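Local atomic coordinates of pectate lyase (Cellvibrio cellulosa, PDB entry 1GXM), a protein that cleaves the pectate (polygalacturonic acid) chain by anti-beta-elimination, this chain being the catalytic module of a family 10 polysaccharide lyase. Residues I178-Q182 and E234-A238. Sequence-based numbering, arbitrary orientation.
Sequences ILKAQ and EIEQA. Unlike the reference sequence in segment 234-238: Gln237 (reference Arg).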
loop_
_atom_site.group_PDB
_atom_site.type_symbol
_atom_site.label_atom_id
_atom_site.label_comp_id
_atom_site.label_asym_id
_atom_site.label_seq_id
_atom_site.Cartn_x
_atom_site.Cartn_y
_atom_site.Cartn_z
ATOM N N ILE A 178 7.478 -8.524 4.843
ATOM C CA ILE A 178 7.843 -7.126 4.983
ATOM C C ILE A 178 9.130 -6.974 5.788
ATOM O O ILE A 178 10.019 -6.240 5.419
ATOM C CB ILE A 178 6.681 -6.345 5.598
ATOM C CG1 ILE A 178 5.581 -6.173 4.544
ATOM C CG2 ILE A 178 7.139 -5.005 6.128
ATOM C CD1 ILE A 178 4.298 -5.735 5.111
ATOM N N LEU A 179 9.239 -7.729 6.862
ATOM C CA LEU A 179 10.419 -7.650 7.701
ATOM C C LEU A 179 11.658 -8.150 6.962
ATOM O O LEU A 179 12.721 -7.550 7.070
ATOM C CB LEU A 179 10.219 -8.445 8.978
ATOM C CG LEU A 179 9.178 -7.899 9.937
ATOM C CD1 LEU A 179 8.925 -8.896 11.061
ATOM C CD2 LEU A 179 9.557 -6.525 10.484
ATOM N N LYS A 180 11.517 -9.230 6.193
ATOM C CA LYS A 180 12.634 -9.767 5.418
ATOM C C LYS A 180 13.014 -8.856 4.250
ATOM O O LYS A 180 14.168 -8.793 3.841
ATOM C CB LYS A 180 12.309 -11.162 4.917
ATOM C CG LYS A 180 12.476 -12.206 5.976
ATOM C CD LYS A 180 12.020 -13.547 5.471
ATOM C CE LYS A 180 12.391 -14.646 6.452
ATOM N NZ LYS A 180 11.792 -14.391 7.767
ATOM N N ALA A 181 12.035 -8.129 3.721
ATOM C CA ALA A 181 12.268 -7.292 2.554
ATOM C C ALA A 181 12.867 -5.945 2.902
ATOM O O ALA A 181 13.437 -5.276 2.046
ATOM C CB ALA A 181 10.989 -7.105 1.781
ATOM N N GLN A 182 12.699 -5.518 4.143
ATOM C CA GLN A 182 13.139 -4.207 4.557
ATOM C C GLN A 182 14.613 -4.069 4.250
ATOM O O GLN A 182 15.421 -4.924 4.592
ATOM C CB GLN A 182 12.844 -3.979 6.030
ATOM C CG GLN A 182 13.015 -2.525 6.475
ATOM C CD GLN A 182 12.532 -2.304 7.898
ATOM O OE1 GLN A 182 12.196 -3.261 8.601
ATOM N NE2 GLN A 182 12.479 -1.057 8.319
ATOM N N GLU A 234 11.181 -7.187 17.221
ATOM C CA GLU A 234 11.622 -7.012 15.841
ATOM C C GLU A 234 10.763 -6.016 15.095
ATOM O O GLU A 234 11.276 -5.216 14.309
ATOM C CB GLU A 234 11.648 -8.329 15.066
ATOM C CG GLU A 234 12.377 -8.160 13.736
ATOM C CD GLU A 234 12.425 -9.402 12.857
ATOM O OE1 GLU A 234 11.915 -10.464 13.275
ATOM O OE2 GLU A 234 12.964 -9.294 11.739
ATOM N N ILE A 235 9.461 -6.056 15.311
ATOM C CA ILE A 235 8.566 -5.143 14.604
ATOM C C ILE A 235 8.771 -3.729 15.074
ATOM O O ILE A 235 8.844 -2.823 14.251
ATOM C CB ILE A 235 7.108 -5.604 14.692
ATOM C CG1 ILE A 235 6.985 -6.890 13.843
ATOM C CG2 ILE A 235 6.162 -4.478 14.252
ATOM C CD1 ILE A 235 5.709 -7.616 14.010
ATOM N N GLU A 236 8.926 -3.525 16.378
ATOM C CA GLU A 236 9.205 -2.203 16.886
ATOM C C GLU A 236 10.503 -1.669 16.285
ATOM O O GLU A 236 10.573 -0.522 15.862
ATOM C CB GLU A 236 9.257 -2.197 18.422
ATOM C CG GLU A 236 9.696 -0.842 18.948
ATOM C CD GLU A 236 9.571 -0.687 20.447
ATOM O OE1 GLU A 236 9.288 -1.684 21.116
ATOM O OE2 GLU A 236 9.779 0.425 20.960
ATOM N N GLN A 237 11.527 -2.499 16.245
ATOM C CA GLN A 237 12.784 -2.109 15.646
ATOM C C GLN A 237 12.604 -1.725 14.168
ATOM O O GLN A 237 13.142 -0.724 13.710
ATOM C CB GLN A 237 13.786 -3.256 15.727
ATOM C CG GLN A 237 15.085 -2.898 15.000
ATOM C CD GLN A 237 16.119 -3.982 15.059
ATOM O OE1 GLN A 237 17.057 -3.890 15.841
ATOM N NE2 GLN A 237 15.972 -5.002 14.227
ATOM N N ALA A 238 11.852 -2.526 13.441
ATOM C CA ALA A 238 11.618 -2.270 12.017
ATOM C C ALA A 238 10.913 -0.944 11.815
ATOM O O ALA A 238 11.249 -0.172 10.931
ATOM C CB ALA A 238 10.787 -3.393 11.391
#
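Leu179, in the last turn of helix 161-181, and Gln182, just beyond its end, both lean on Ala238 of helix 233-246. The CB of Leu179 passes 4.0 Å from Glu234 OE2, a loose contact at the edge of van der Waals range. CG lies anti to the carbonyl carbon, which sends the fork toward helix 233-246, where the two methyls part. CD1 meets Ile235 CG1 at 3.9 Å, the two side chains crossing at about a right angle, and also touches the carboxylate carbon of Glu234, whose extended chain arrives from the opposite direction. CD2 presses on Ala238 CB at 3.5 Å, closer than usual for two carbons, evidence of tight packing.

Gln182, the first residue to leave helical geometry, supplies the polar half. With CG anti to the backbone N (chi1 -168°) and the chain extended beyond it, the amide reaches the main chain of Ala238. NE2 donates to Ala238 O over 3.0 Å, with a nearly straight N-H...O angle of 168°. The acceptor lies close to the plane of the Gln182 amide, while the donor is tilted 24° from the carbonyl plane. NE2 also bonds to Thr190 O, so two carbonyls grip this buried nitrogen and hold the amide in orientation. OE1 comes within 3.1 Å of Ala238 CB.

The leucine fork and glutamine amide thus tie the C-terminal end of helix 161-181, and the residue following it, to the first turns of helix 233-246, helix-to-helix packing consistent with the alpha/alpha toroid of this clan.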